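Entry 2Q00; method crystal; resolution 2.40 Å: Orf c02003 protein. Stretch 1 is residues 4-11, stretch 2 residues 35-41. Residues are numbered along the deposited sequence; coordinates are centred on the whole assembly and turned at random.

Stretch 1 4-11: STSAEVYY
Stretch 2 (35-41) EEAIKLL

Two helices that run in nearly opposite directions can pack closely when a small residue marks the crossing and a longer side chain bridges the gap beside it, and Orf c02003 protein offers a compact example. Ser4 and Thr5 lead in with extended backbone angles (phi/psi -56/146° and -87/165°), after which residues 6-11 are helical, with phi from -59 to -69° and psi from -33 to -52°. Residues 35-41 belong to a second helix throughout, with phi from -56 to -70° and psi from -35 to -49°. The N-to-C directions differ by 169°, almost antiparallel, and the axes approach to 8.5 Å. The register is set by Ala7 and Glu36, whose CA atoms lie 5.0 Å apart. Regular i to i+4 bonds hold each helix, among them Tyr10 N to Ser6 O (3.1 Å) and Leu40 N to Glu36 O (2.9 Å).

Thr5 is the N-cap of the first helix. With chi1 at 57° (p), its OG1 accepts from Glu8 N at 3.1 Å. Glu8 (m, t, chi3 -70°) folds back so that its OE1 receives both Thr5 N and Thr5 OG1, each at 2.8 Å, closing a reciprocal capping box. The same threonine rotamer leaves its methyl group free for packing: Thr5 CG2 lies 4.2 Å from CD2 of Leu40 (t, p), an apolar contact near the start of the first helix.

At the closest register the methyl side chain of alanine suits the narrow space. Ala7, buried and with its CA-to-CB bond sideways to the partner, brings its CA to 3.8 Å from Glu36 CB, while Ala7 CB sits 4.5 Å from Ala37 CB and 4.0 Å from the backbone Ala37 N.

Glu36 contributes most to the contact, with 80 Å² covered out of 245 Å² buried over both sides. Its CA-to-CB bond points toward the first helix, and chi angles of -61° (m), -61° (m) and -56° curl the chain so that aliphatic and polar parts are both used. Glu36 OE1 accepts a 2.7 Å hydrogen bond from OG of Ser6 (chi1 55°, p), the one hydrogen bond across the stretches. Glu36 CG lies 3.6 Å from Tyr10 CD2, at the edge of the ring and near its plane; Tyr10 has chi1 -84° (m) and chi2 -57°.

Lys39, extended at chi2 to chi4, acts within the second helix: its NZ forms salt bridges with Glu35 OE2 at 3.0 Å and Glu36 OE2 at 3.5 Å, so one positive charge partly offsets two negative ones.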

# COMPACT_ATOMS: atom_id res chain seq x y z
N SER A 4 7.55 -10.25 -10.88
CA SER A 4 6.72 -9.58 -9.90
C SER A 4 7.44 -8.46 -9.13
O SER A 4 8.63 -8.52 -8.86
CB SER A 4 6.15 -10.60 -8.91
OG SER A 4 5.43 -11.61 -9.61
N THR A 5 6.68 -7.44 -8.79
CA THR A 5 7.20 -6.31 -8.05
C THR A 5 7.09 -6.69 -6.59
O THR A 5 6.40 -7.65 -6.25
CB THR A 5 6.36 -5.06 -8.32
OG1 THR A 5 4.99 -5.32 -7.99
CG2 THR A 5 6.44 -4.69 -9.80
N SER A 6 7.78 -5.96 -5.72
CA SER A 6 7.68 -6.25 -4.30
C SER A 6 6.22 -6.00 -3.86
O SER A 6 5.69 -6.69 -2.98
CB SER A 6 8.61 -5.33 -3.52
OG SER A 6 8.35 -3.97 -3.84
N ALA A 7 5.57 -5.03 -4.50
CA ALA A 7 4.18 -4.70 -4.19
C ALA A 7 3.28 -5.91 -4.45
O ALA A 7 2.51 -6.32 -3.57
CB ALA A 7 3.73 -3.52 -5.04
N GLU A 8 3.41 -6.48 -5.64
CA GLU A 8 2.62 -7.65 -6.03
C GLU A 8 2.83 -8.85 -5.12
O GLU A 8 1.89 -9.60 -4.84
CB GLU A 8 2.94 -8.04 -7.47
CG GLU A 8 2.46 -7.03 -8.48
CD GLU A 8 3.01 -7.27 -9.88
OE1 GLU A 8 4.23 -7.07 -10.08
OE2 GLU A 8 2.22 -7.67 -10.77
N VAL A 9 4.05 -9.01 -4.64
CA VAL A 9 4.38 -10.13 -3.77
C VAL A 9 3.74 -10.01 -2.39
O VAL A 9 3.20 -10.99 -1.85
CB VAL A 9 5.91 -10.28 -3.59
CG1 VAL A 9 6.20 -11.41 -2.64
CG2 VAL A 9 6.55 -10.57 -4.94
N TYR A 10 3.81 -8.82 -1.80
CA TYR A 10 3.18 -8.60 -0.50
C TYR A 10 1.69 -8.85 -0.60
O TYR A 10 1.10 -9.46 0.29
CB TYR A 10 3.45 -7.18 0.00
CG TYR A 10 4.78 -7.05 0.70
CD1 TYR A 10 5.09 -7.85 1.80
CD2 TYR A 10 5.71 -6.10 0.28
CE1 TYR A 10 6.29 -7.70 2.48
CE2 TYR A 10 6.92 -5.95 0.95
CZ TYR A 10 7.20 -6.74 2.05
OH TYR A 10 8.35 -6.50 2.78
N TYR A 11 1.08 -8.39 -1.68
CA TYR A 11 -0.35 -8.58 -1.90
C TYR A 11 -0.71 -10.08 -1.91
O TYR A 11 -1.62 -10.52 -1.21
CB TYR A 11 -0.79 -7.96 -3.23
CG TYR A 11 -2.29 -7.87 -3.38
CD1 TYR A 11 -3.02 -6.88 -2.71
CD2 TYR A 11 -2.99 -8.80 -4.15
CE1 TYR A 11 -4.40 -6.81 -2.80
CE2 TYR A 11 -4.37 -8.75 -4.25
CZ TYR A 11 -5.08 -7.75 -3.57
OH TYR A 11 -6.45 -7.70 -3.66
N GLU A 35 2.74 0.20 0.81
CA GLU A 35 3.93 1.01 0.96
C GLU A 35 4.81 0.89 -0.28
O GLU A 35 5.28 1.90 -0.82
CB GLU A 35 4.70 0.59 2.20
CG GLU A 35 5.96 1.41 2.40
CD GLU A 35 6.69 1.08 3.69
OE1 GLU A 35 6.03 1.00 4.75
OE2 GLU A 35 7.93 0.92 3.63
N GLU A 36 5.01 -0.35 -0.75
CA GLU A 36 5.83 -0.61 -1.92
C GLU A 36 5.24 0.01 -3.17
O GLU A 36 5.98 0.47 -4.05
CB GLU A 36 5.99 -2.12 -2.13
CG GLU A 36 6.68 -2.82 -0.98
CD GLU A 36 8.08 -2.31 -0.76
OE1 GLU A 36 8.88 -2.34 -1.72
OE2 GLU A 36 8.39 -1.88 0.38
N ALA A 37 3.92 0.03 -3.26
CA ALA A 37 3.26 0.61 -4.42
C ALA A 37 3.58 2.09 -4.50
O ALA A 37 3.83 2.63 -5.58
CB ALA A 37 1.76 0.41 -4.32
N ILE A 38 3.58 2.75 -3.35
CA ILE A 38 3.89 4.18 -3.27
C ILE A 38 5.35 4.44 -3.66
O ILE A 38 5.64 5.34 -4.47
CB ILE A 38 3.66 4.72 -1.85
CG1 ILE A 38 2.18 4.59 -1.45
CG2 ILE A 38 4.13 6.17 -1.79
CD1 ILE A 38 1.22 5.44 -2.30
N LYS A 39 6.28 3.67 -3.09
CA LYS A 39 7.69 3.84 -3.41
C LYS A 39 7.87 3.70 -4.92
O LYS A 39 8.49 4.54 -5.57
CB LYS A 39 8.54 2.80 -2.69
CG LYS A 39 8.57 2.95 -1.18
CD LYS A 39 9.45 1.91 -0.52
CE LYS A 39 9.38 2.02 1.00
NZ LYS A 39 10.16 0.92 1.63
N LEU A 40 7.30 2.64 -5.49
CA LEU A 40 7.41 2.40 -6.92
C LEU A 40 6.90 3.59 -7.72
O LEU A 40 7.51 4.00 -8.70
CB LEU A 40 6.62 1.15 -7.31
CG LEU A 40 6.84 0.62 -8.73
CD1 LEU A 40 8.32 0.30 -8.92
CD2 LEU A 40 5.98 -0.63 -8.95
N LEU A 41 5.78 4.14 -7.28
CA LEU A 41 5.17 5.28 -7.95
C LEU A 41 5.99 6.55 -7.78
O LEU A 41 6.04 7.39 -8.68
CB LEU A 41 3.76 5.51 -7.41
CG LEU A 41 2.73 4.48 -7.88
CD1 LEU A 41 1.45 4.59 -7.05
CD2 LEU A 41 2.44 4.70 -9.36